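Local structure of extrinsic protein in photosystem II (Chaetoceros gracilis, 4K7B) at residues R13-K24 with Y83-P94; V27-I35 with G74-Y83. The protein is an extrinsic protein of photosystem II in a marine centric diatom, where it probably binds the photosystem and supports its light-driven chemistry. All coordinates share one frame; numbering follows the deposited sequence. Where two conformers were deposited one is given.

Contacts 1 and 2 both rest on helix 76-89, contact 1 on its C-terminal end and contact 2 on its N-terminal end, their centres about 14 Å apart. Contact 1 is the more buried, about 4 Å from the centre of the chain, and joins that helix and the loop after it to helix 6-21; apolar packing there is bounded by two bonds to main-chain carbonyls, one from a tyrosine and one from an arginine. Contact 2, about 11 Å from the centre, is only partly buried, and its polar links are a lysine-carbonyl bond and a water shared by Val27 O and Lys76 O. Tyr83 belongs to both, and Leu23 of contact 1 packs against Ala34 and Ile35.

Contact 1. Residues R13-K24 with Y83-P94. With SO4 (sulfate ion), chain C.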
loop_
_atom_site.group_PDB
_atom_site.type_symbol
_atom_site.label_atom_id
_atom_site.label_comp_id
_atom_site.label_asym_id
_atom_site.label_seq_id
_atom_site.Cartn_x
_atom_site.Cartn_y
_atom_site.Cartn_z
ATOM N N ARG A 13 -10.149 -4.147 -4.169
ATOM C CA ARG A 13 -9.510 -4.412 -2.888
ATOM C C ARG A 13 -8.389 -5.435 -3.040
ATOM O O ARG A 13 -7.296 -5.279 -2.497
ATOM C CB ARG A 13 -10.567 -4.852 -1.861
ATOM C CG ARG A 13 -10.031 -5.336 -0.536
ATOM C CD ARG A 13 -11.168 -5.455 0.497
ATOM N NE ARG A 13 -11.709 -4.137 0.810
ATOM C CZ ARG A 13 -11.182 -3.309 1.706
ATOM N NH1 ARG A 13 -10.109 -3.677 2.401
ATOM N NH2 ARG A 13 -11.733 -2.117 1.922
ATOM N N GLY A 14 -8.657 -6.503 -3.814
ATOM C CA GLY A 14 -7.681 -7.544 -4.049
ATOM C C GLY A 14 -6.479 -7.040 -4.827
ATOM O O GLY A 14 -5.349 -7.073 -4.337
ATOM N N LEU A 15 -6.717 -6.563 -6.045
ATOM C CA LEU A 15 -5.608 -6.212 -6.927
ATOM C C LEU A 15 -4.822 -5.003 -6.406
ATOM O O LEU A 15 -3.575 -5.056 -6.272
ATOM C CB LEU A 15 -6.115 -5.958 -8.344
ATOM C CG LEU A 15 -6.671 -7.186 -9.068
ATOM C CD1 LEU A 15 -7.301 -6.767 -10.389
ATOM C CD2 LEU A 15 -5.557 -8.206 -9.283
ATOM N N TYR A 16 -5.540 -3.936 -6.057
ATOM C CA TYR A 16 -4.832 -2.715 -5.671
ATOM C C TYR A 16 -4.346 -2.822 -4.230
ATOM O O TYR A 16 -3.246 -2.354 -3.906
ATOM C CB TYR A 16 -5.694 -1.471 -5.910
ATOM C CG TYR A 16 -6.058 -1.360 -7.365
ATOM C CD1 TYR A 16 -5.059 -1.262 -8.336
ATOM C CD2 TYR A 16 -7.384 -1.395 -7.784
ATOM C CE1 TYR A 16 -5.374 -1.198 -9.674
ATOM C CE2 TYR A 16 -7.707 -1.334 -9.122
ATOM C CZ TYR A 16 -6.697 -1.231 -10.059
ATOM O OH TYR A 16 -7.003 -1.162 -11.390
ATOM N N GLY A 17 -5.142 -3.457 -3.367
ATOM C CA GLY A 17 -4.676 -3.701 -2.023
ATOM C C GLY A 17 -3.399 -4.522 -2.041
ATOM O O GLY A 17 -2.489 -4.247 -1.260
ATOM N N ASP A 18 -3.325 -5.524 -2.920
ATOM C CA ASP A 18 -2.109 -6.341 -2.986
ATOM C C ASP A 18 -0.924 -5.529 -3.517
ATOM O O ASP A 18 0.204 -5.688 -3.019
ATOM C CB ASP A 18 -2.306 -7.611 -3.816
ATOM C CG ASP A 18 -3.184 -8.638 -3.125
ATOM O OD1 ASP A 18 -3.536 -8.455 -1.932
ATOM O OD2 ASP A 18 -3.521 -9.643 -3.789
ATOM N N ARG A 19 -1.169 -4.664 -4.504
ATOM C CA ARG A 19 -0.086 -3.777 -4.960
ATOM C C ARG A 19 0.443 -2.910 -3.816
ATOM O O ARG A 19 1.659 -2.684 -3.684
ATOM C CB ARG A 19 -0.535 -2.911 -6.142
ATOM C CG ARG A 19 -0.658 -3.694 -7.440
ATOM C CD ARG A 19 -1.219 -2.882 -8.610
ATOM N NE ARG A 19 -0.504 -1.619 -8.833
ATOM C CZ ARG A 19 -0.813 -0.737 -9.787
ATOM N NH1 ARG A 19 -1.820 -0.980 -10.620
ATOM N NH2 ARG A 19 -0.120 0.399 -9.915
ATOM N N ILE A 20 -0.466 -2.432 -2.976
ATOM C CA ILE A 20 -0.059 -1.606 -1.845
ATOM C C ILE A 20 0.690 -2.421 -0.776
ATOM O O ILE A 20 1.720 -1.985 -0.267
ATOM C CB ILE A 20 -1.275 -0.851 -1.261
ATOM C CG1 ILE A 20 -1.798 0.138 -2.309
ATOM C CG2 ILE A 20 -0.922 -0.177 0.048
ATOM C CD1 ILE A 20 -3.216 0.619 -2.038
ATOM N N ALA A 21 0.207 -3.615 -0.476
ATOM C CA ALA A 21 0.865 -4.454 0.512
ATOM C C ALA A 21 2.262 -4.850 0.056
ATOM O O ALA A 21 3.167 -5.005 0.881
ATOM C CB ALA A 21 0.023 -5.700 0.785
ATOM N N ALA A 22 2.432 -5.014 -1.255
ATOM C CA ALA A 22 3.715 -5.431 -1.813
ATOM C C ALA A 22 4.799 -4.378 -1.618
ATOM O O ALA A 22 5.980 -4.669 -1.831
ATOM C CB ALA A 22 3.566 -5.772 -3.299
ATOM N N LEU A 23 4.402 -3.165 -1.238
ATOM C CA LEU A 23 5.372 -2.100 -0.977
ATOM C C LEU A 23 6.138 -2.258 0.339
ATOM O O LEU A 23 6.984 -1.424 0.636
ATOM C CB LEU A 23 4.698 -0.720 -1.005
ATOM C CG LEU A 23 4.194 -0.301 -2.381
ATOM C CD1 LEU A 23 3.286 0.918 -2.286
ATOM C CD2 LEU A 23 5.366 -0.036 -3.303
ATOM N N LYS A 24 5.861 -3.299 1.110
ATOM C CA LYS A 24 6.463 -3.434 2.445
ATOM C C LYS A 24 7.989 -3.292 2.434
ATOM O O LYS A 24 8.554 -2.540 3.226
ATOM C CB LYS A 24 6.070 -4.764 3.088
ATOM C CG LYS A 24 6.624 -4.935 4.497
ATOM C CD LYS A 24 6.169 -6.254 5.102
ATOM C CE LYS A 24 6.932 -6.580 6.380
ATOM N NZ LYS A 24 8.374 -6.857 6.111
ATOM N N TYR A 83 2.094 4.535 6.182
ATOM C CA TYR A 83 1.792 3.361 5.366
ATOM C C TYR A 83 1.052 2.303 6.176
ATOM O O TYR A 83 0.013 1.777 5.753
ATOM C CB TYR A 83 3.113 2.814 4.820
ATOM C CG TYR A 83 3.046 1.481 4.111
ATOM C CD1 TYR A 83 3.552 0.335 4.717
ATOM C CD2 TYR A 83 2.517 1.374 2.831
ATOM C CE1 TYR A 83 3.528 -0.883 4.073
ATOM C CE2 TYR A 83 2.476 0.138 2.177
ATOM C CZ TYR A 83 2.986 -0.977 2.811
ATOM O OH TYR A 83 2.964 -2.190 2.173
ATOM N N ASP A 84 1.597 1.997 7.354
ATOM C CA ASP A 84 0.959 1.048 8.253
ATOM C C ASP A 84 -0.424 1.548 8.676
ATOM O O ASP A 84 -1.367 0.761 8.760
ATOM C CB ASP A 84 1.821 0.798 9.493
ATOM C CG ASP A 84 3.105 0.047 9.183
ATOM O OD1 ASP A 84 3.220 -0.541 8.080
ATOM O OD2 ASP A 84 4.006 0.045 10.054
ATOM N N ALA A 85 -0.553 2.842 8.942
ATOM C CA ALA A 85 -1.854 3.387 9.342
ATOM C C ALA A 85 -2.886 3.243 8.226
ATOM O O ALA A 85 -4.047 2.893 8.478
ATOM C CB ALA A 85 -1.724 4.846 9.764
ATOM N N TYR A 86 -2.455 3.504 6.995
ATOM C CA TYR A 86 -3.323 3.378 5.831
ATOM C C TYR A 86 -3.774 1.929 5.655
ATOM O O TYR A 86 -4.962 1.645 5.459
ATOM C CB TYR A 86 -2.584 3.867 4.584
ATOM C CG TYR A 86 -3.315 3.667 3.276
ATOM C CD1 TYR A 86 -4.362 4.492 2.908
ATOM C CD2 TYR A 86 -2.941 2.655 2.398
ATOM C CE1 TYR A 86 -5.023 4.321 1.705
ATOM C CE2 TYR A 86 -3.604 2.469 1.193
ATOM C CZ TYR A 86 -4.642 3.310 0.853
ATOM O OH TYR A 86 -5.300 3.152 -0.339
ATOM N N MET A 87 -2.825 1.004 5.724
ATOM C CA MET A 87 -3.213 -0.392 5.595
ATOM C C MET A 87 -4.151 -0.865 6.688
ATOM O O MET A 87 -5.148 -1.538 6.404
ATOM C CB MET A 87 -1.991 -1.284 5.475
ATOM C CG MET A 87 -1.384 -1.148 4.085
ATOM S SD MET A 87 0.041 -2.178 3.832
ATOM C CE MET A 87 -0.626 -3.796 4.202
ATOM N N ALA A 88 -3.856 -0.500 7.934
ATOM C CA ALA A 88 -4.691 -0.946 9.045
ATOM C C ALA A 88 -6.098 -0.367 8.936
ATOM O O ALA A 88 -7.087 -1.074 9.143
ATOM C CB ALA A 88 -4.061 -0.561 10.367
ATOM N N ALA A 89 -6.187 0.914 8.591
ATOM C CA ALA A 89 -7.483 1.587 8.543
ATOM C C ALA A 89 -8.352 1.062 7.412
ATOM O O ALA A 89 -9.577 1.152 7.465
ATOM C CB ALA A 89 -7.293 3.095 8.409
ATOM N N ASN A 90 -7.716 0.516 6.388
ATOM C CA ASN A 90 -8.447 0.073 5.211
ATOM C C ASN A 90 -8.539 -1.440 5.049
ATOM O O ASN A 90 -8.986 -1.934 4.014
ATOM C CB ASN A 90 -7.871 0.744 3.971
ATOM C CG ASN A 90 -8.169 2.221 3.959
ATOM O OD1 ASN A 90 -9.307 2.617 3.738
ATOM N ND2 ASN A 90 -7.173 3.034 4.279
ATOM N N GLU A 91 -8.124 -2.154 6.094
ATOM C CA GLU A 91 -8.178 -3.614 6.122
ATOM C C GLU A 91 -7.409 -4.229 4.967
ATOM O O GLU A 91 -7.823 -5.243 4.394
ATOM C CB GLU A 91 -9.626 -4.130 6.151
ATOM C CG GLU A 91 -10.365 -3.809 7.434
ATOM C CD GLU A 91 -11.506 -4.778 7.688
ATOM O OE1 GLU A 91 -12.178 -5.178 6.711
ATOM O OE2 GLU A 91 -11.721 -5.149 8.861
ATOM N N ILE A 92 -6.294 -3.600 4.610
ATOM C CA ILE A 92 -5.394 -4.200 3.638
ATOM C C ILE A 92 -4.394 -5.009 4.429
ATOM O O ILE A 92 -3.664 -4.469 5.259
ATOM C CB ILE A 92 -4.649 -3.147 2.805
ATOM C CG1 ILE A 92 -5.640 -2.220 2.096
ATOM C CG2 ILE A 92 -3.740 -3.833 1.797
ATOM C CD1 ILE A 92 -4.971 -1.020 1.428
ATOM N N ARG A 93 -4.384 -6.318 4.196
ATOM C CA ARG A 93 -3.546 -7.200 4.977
ATOM C C ARG A 93 -2.158 -7.311 4.367
ATOM O O ARG A 93 -2.009 -7.261 3.154
ATOM C CB ARG A 93 -4.219 -8.568 5.102
ATOM C CG ARG A 93 -5.552 -8.463 5.843
ATOM C CD ARG A 93 -6.279 -9.787 5.961
ATOM N NE ARG A 93 -7.363 -9.685 6.935
ATOM C CZ ARG A 93 -8.580 -9.226 6.660
ATOM N NH1 ARG A 93 -8.879 -8.830 5.430
ATOM N NH2 ARG A 93 -9.500 -9.162 7.614
ATOM N N PRO A 94 -1.127 -7.420 5.209
ATOM C CA PRO A 94 0.211 -7.632 4.656
ATOM C C PRO A 94 0.293 -8.950 3.898
ATOM O O PRO A 94 -0.564 -9.822 4.053
ATOM C CB PRO A 94 1.105 -7.677 5.895
ATOM C CG PRO A 94 0.321 -6.975 6.962
ATOM C CD PRO A 94 -1.106 -7.299 6.679
HETATM S S SO4 C . -0.852 1.362 -13.487
HETATM O O1 SO4 C . -1.759 0.238 -13.220
HETATM O O2 SO4 C . 0.300 0.898 -14.259
HETATM O O3 SO4 C . -1.586 2.373 -14.254
HETATM O O4 SO4 C . -0.367 1.952 -12.236
HETATM O O HOH W 1 -8.776 -6.319 2.293
#
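The ring of Tyr83 runs alongside Ile20, pointing the other way, and its hydroxyl donates to Ile20 O (OH to O 2.7 Å). With CG anti to the backbone N (chi1 171°), the ring lies with its edge to that carbonyl. The hydroxyl approaches 21° out of the carbonyl plane; the same oxygen also accepts from Leu23 N. Tyrosine suits the place because its ring can lie in the core while the OH adds a second donor to a carbonyl in the last turn of helix 6-21. Ile20 meets Tyr86 at about a right angle: CD1 comes to the ring's edge, 3.7 Å from Tyr86 CE2, while the Tyr86 hydroxyl bonds Asn46. These are helices of an all-helical fold of the PsbQ-like clan, running nearly antiparallel, with short-segment axes at 154°. Those axes stay 11.4 Å apart, a spacing bridged by large side chains and the returning chain. Helix 76-89 ends in a Schellman motif with Glu91 at positive phi, which turns Ile92 back until its CG2 lies 3.3 Å from Gly17 O. Ala21, with its small side chain, sets CB 4.0 Å from Met87 CE. At the outer end Arg13, in one of its two conformers, donates almost straight from NH1 to Asn90 O (2.6 Å), in both the guanidinium and the carbonyl plane.

Contact 2. Residues V27-I35 with G74-Y83; sequences VAAGDFKAI and GDKAAVKSAY
Gly74 touches Phe32 through its CA, 3.8 Å from Phe32 CE2, at the turn between helix 54-73 and helix 76-89; the first turns of helix 76-89 pack on the short helices 24-29 and 32-37, all parts of a helical domain. Gly74 ends the preceding helix in a Schellman motif, and its positive phi is readily taken up by a residue without a side chain. Asp75 follows as N-cap: its carboxylate accepts weak bonds from Ala77 N and Ala78 N, a role suited to a short acidic side chain. In Lys76 a bend at chi3 (96°) turns the end of the chain toward Ala28, where NZ donates to Ala28 O (3.0 Å) in the carbonyl plane. On the way CD passes 3.5 Å from Gly30 N. Gly30, at positive phi in a Schellman motif of its own, suits this neighbour, since a CB there would crowd Lys76 CD. The CA of Lys76 also faces the edge of the Phe32 ring. One turn on, Val79 lies between Phe32 and Ile35: CG2 approaches Phe32 CE1 at 3.6 Å, and CG1 meets Ile35 CD1 tip to tip. Ile71 of helix 54-73 also touches both Phe32 and Ile35. Lys80 offers its CA and CB to Val27 CG1 and sends its amine to Asp84. Tyr83 presents a ring face to Val27, and a serine in its place would probably leave Val27 CG2 without its aromatic platform and open a gap beside helix 24-29. That methyl stands almost centrally over the ring in a CH-pi contact, CG2 being 3.7 Å from the Tyr83 ring centroid and 9° off the ring normal.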
loop_
_atom_site.group_PDB
_atom_site.type_symbol
_atom_site.label_atom_id
_atom_site.label_comp_id
_atom_site.label_asym_id
_atom_site.label_seq_id
_atom_site.Cartn_x
_atom_site.Cartn_y
_atom_site.Cartn_z
ATOM N N VAL A 27 9.098 0.278 1.592
ATOM C CA VAL A 27 8.901 1.116 2.757
ATOM C C VAL A 27 10.022 0.890 3.774
ATOM O O VAL A 27 10.591 1.852 4.303
ATOM C CB VAL A 27 7.525 0.842 3.383
ATOM C CG1 VAL A 27 7.413 1.504 4.745
ATOM C CG2 VAL A 27 6.434 1.328 2.439
ATOM N N ALA A 28 10.355 -0.372 4.017
ATOM C CA ALA A 28 11.425 -0.695 4.962
ATOM C C ALA A 28 12.759 -0.107 4.522
ATOM O O ALA A 28 13.553 0.341 5.351
ATOM C CB ALA A 28 11.541 -2.205 5.135
ATOM N N ALA A 29 12.992 -0.090 3.208
ATOM C CA ALA A 29 14.283 0.307 2.661
ATOM C C ALA A 29 14.395 1.798 2.404
ATOM O O ALA A 29 15.478 2.281 2.073
ATOM C CB ALA A 29 14.564 -0.445 1.371
ATOM N N GLY A 30 13.277 2.519 2.533
ATOM C CA GLY A 30 13.247 3.937 2.195
ATOM C C GLY A 30 13.202 4.207 0.697
ATOM O O GLY A 30 13.613 5.278 0.233
ATOM N N ASP A 31 12.686 3.244 -0.060
ATOM C CA ASP A 31 12.647 3.315 -1.521
ATOM C C ASP A 31 11.357 4.019 -1.933
ATOM O O ASP A 31 10.394 3.380 -2.352
ATOM C CB ASP A 31 12.752 1.885 -2.085
ATOM C CG ASP A 31 12.671 1.804 -3.604
ATOM O OD1 ASP A 31 12.750 2.842 -4.289
ATOM O OD2 ASP A 31 12.533 0.666 -4.112
ATOM N N PHE A 32 11.360 5.341 -1.821
ATOM C CA PHE A 32 10.135 6.110 -1.994
ATOM C C PHE A 32 9.653 6.116 -3.445
ATOM O O PHE A 32 8.449 6.209 -3.702
ATOM C CB PHE A 32 10.315 7.543 -1.486
ATOM C CG PHE A 32 10.757 7.630 -0.051
ATOM C CD1 PHE A 32 10.316 6.720 0.883
ATOM C CD2 PHE A 32 11.620 8.636 0.359
ATOM C CE1 PHE A 32 10.727 6.802 2.208
ATOM C CE2 PHE A 32 12.032 8.723 1.679
ATOM C CZ PHE A 32 11.585 7.806 2.603
ATOM N N LYS A 33 10.584 6.009 -4.390
ATOM C CA LYS A 33 10.226 5.929 -5.806
ATOM C C LYS A 33 9.231 4.796 -6.085
ATOM O O LYS A 33 8.307 4.955 -6.869
ATOM C CB LYS A 33 11.487 5.751 -6.655
ATOM C CG LYS A 33 11.238 5.505 -8.132
ATOM C CD LYS A 33 12.554 5.219 -8.836
ATOM C CE LYS A 33 12.381 4.294 -10.015
ATOM N NZ LYS A 33 11.985 5.041 -11.244
ATOM N N ALA A 34 9.420 3.645 -5.448
ATOM C CA ALA A 34 8.518 2.512 -5.680
ATOM C C ALA A 34 7.079 2.850 -5.246
ATOM O O ALA A 34 6.060 2.485 -5.905
ATOM C CB ALA A 34 9.025 1.281 -4.934
ATOM N N ILE A 35 7.010 3.588 -4.142
ATOM C CA ILE A 35 5.725 3.985 -3.599
ATOM C C ILE A 35 5.078 4.966 -4.567
ATOM O O ILE A 35 3.911 4.812 -4.923
ATOM C CB ILE A 35 5.858 4.616 -2.209
ATOM C CG1 ILE A 35 6.624 3.696 -1.254
ATOM C CG2 ILE A 35 4.486 4.923 -1.640
ATOM C CD1 ILE A 35 6.856 4.328 0.116
ATOM N N GLY A 74 11.135 12.974 3.528
ATOM C CA GLY A 74 12.279 12.077 3.488
ATOM C C GLY A 74 12.449 11.236 4.744
ATOM O O GLY A 74 13.431 10.510 4.880
ATOM N N ASP A 75 11.492 11.337 5.664
ATOM C CA ASP A 75 11.547 10.622 6.941
ATOM C C ASP A 75 11.022 9.200 6.788
ATOM O O ASP A 75 9.815 8.985 6.693
ATOM C CB ASP A 75 10.721 11.381 7.987
ATOM C CG ASP A 75 10.863 10.817 9.397
ATOM O OD1 ASP A 75 11.303 9.659 9.571
ATOM O OD2 ASP A 75 10.512 11.546 10.347
ATOM N N LYS A 76 11.936 8.233 6.793
ATOM C CA LYS A 76 11.586 6.829 6.588
ATOM C C LYS A 76 10.607 6.312 7.649
ATOM O O LYS A 76 9.658 5.579 7.340
ATOM C CB LYS A 76 12.859 5.976 6.566
ATOM C CG LYS A 76 12.667 4.564 6.057
ATOM C CD LYS A 76 14.000 3.904 5.710
ATOM C CE LYS A 76 14.528 3.049 6.853
ATOM N NZ LYS A 76 15.661 2.180 6.420
ATOM N N ALA A 77 10.843 6.693 8.901
ATOM C CA ALA A 77 9.982 6.272 10.001
ATOM C C ALA A 77 8.560 6.797 9.826
ATOM O O ALA A 77 7.588 6.076 10.047
ATOM C CB ALA A 77 10.558 6.733 11.338
ATOM N N ALA A 78 8.448 8.059 9.425
ATOM C CA ALA A 78 7.144 8.684 9.222
ATOM C C ALA A 78 6.408 8.021 8.065
ATOM O O ALA A 78 5.184 7.845 8.115
ATOM C CB ALA A 78 7.310 10.182 8.960
ATOM N N VAL A 79 7.154 7.670 7.016
ATOM C CA VAL A 79 6.556 6.989 5.871
ATOM C C VAL A 79 6.017 5.643 6.314
ATOM O O VAL A 79 4.883 5.284 5.990
ATOM C CB VAL A 79 7.544 6.796 4.706
ATOM C CG1 VAL A 79 6.928 5.930 3.609
ATOM C CG2 VAL A 79 7.938 8.133 4.126
ATOM N N LYS A 80 6.821 4.899 7.073
ATOM C CA LYS A 80 6.350 3.600 7.548
ATOM C C LYS A 80 5.109 3.737 8.429
ATOM O O LYS A 80 4.166 2.951 8.308
ATOM C CB LYS A 80 7.444 2.831 8.287
ATOM C CG LYS A 80 7.020 1.412 8.664
ATOM C CD LYS A 80 8.155 0.630 9.309
ATOM C CE LYS A 80 7.722 -0.800 9.641
ATOM N NZ LYS A 80 6.662 -0.844 10.691
ATOM N N SER A 81 5.105 4.726 9.318
ATOM C CA SER A 81 3.952 4.959 10.188
ATOM C C SER A 81 2.687 5.245 9.378
ATOM O O SER A 81 1.616 4.669 9.654
ATOM C CB SER A 81 4.228 6.121 11.143
ATOM O OG SER A 81 3.132 6.325 12.017
ATOM N N ALA A 82 2.808 6.127 8.392
ATOM C CA ALA A 82 1.659 6.489 7.554
ATOM C C ALA A 82 1.154 5.308 6.718
ATOM O O ALA A 82 -0.053 5.110 6.563
ATOM C CB ALA A 82 2.006 7.677 6.658
ATOM N N TYR A 83 2.094 4.535 6.182
ATOM C CA TYR A 83 1.792 3.361 5.366
ATOM C C TYR A 83 1.052 2.303 6.176
ATOM O O TYR A 83 0.013 1.777 5.753
ATOM C CB TYR A 83 3.113 2.814 4.820
ATOM C CG TYR A 83 3.046 1.481 4.111
ATOM C CD1 TYR A 83 3.552 0.335 4.717
ATOM C CD2 TYR A 83 2.517 1.374 2.831
ATOM C CE1 TYR A 83 3.528 -0.883 4.073
ATOM C CE2 TYR A 83 2.476 0.138 2.177
ATOM C CZ TYR A 83 2.986 -0.977 2.811
ATOM O OH TYR A 83 2.964 -2.190 2.173
HETATM O O HOH W 2 9.882 4.417 4.545
#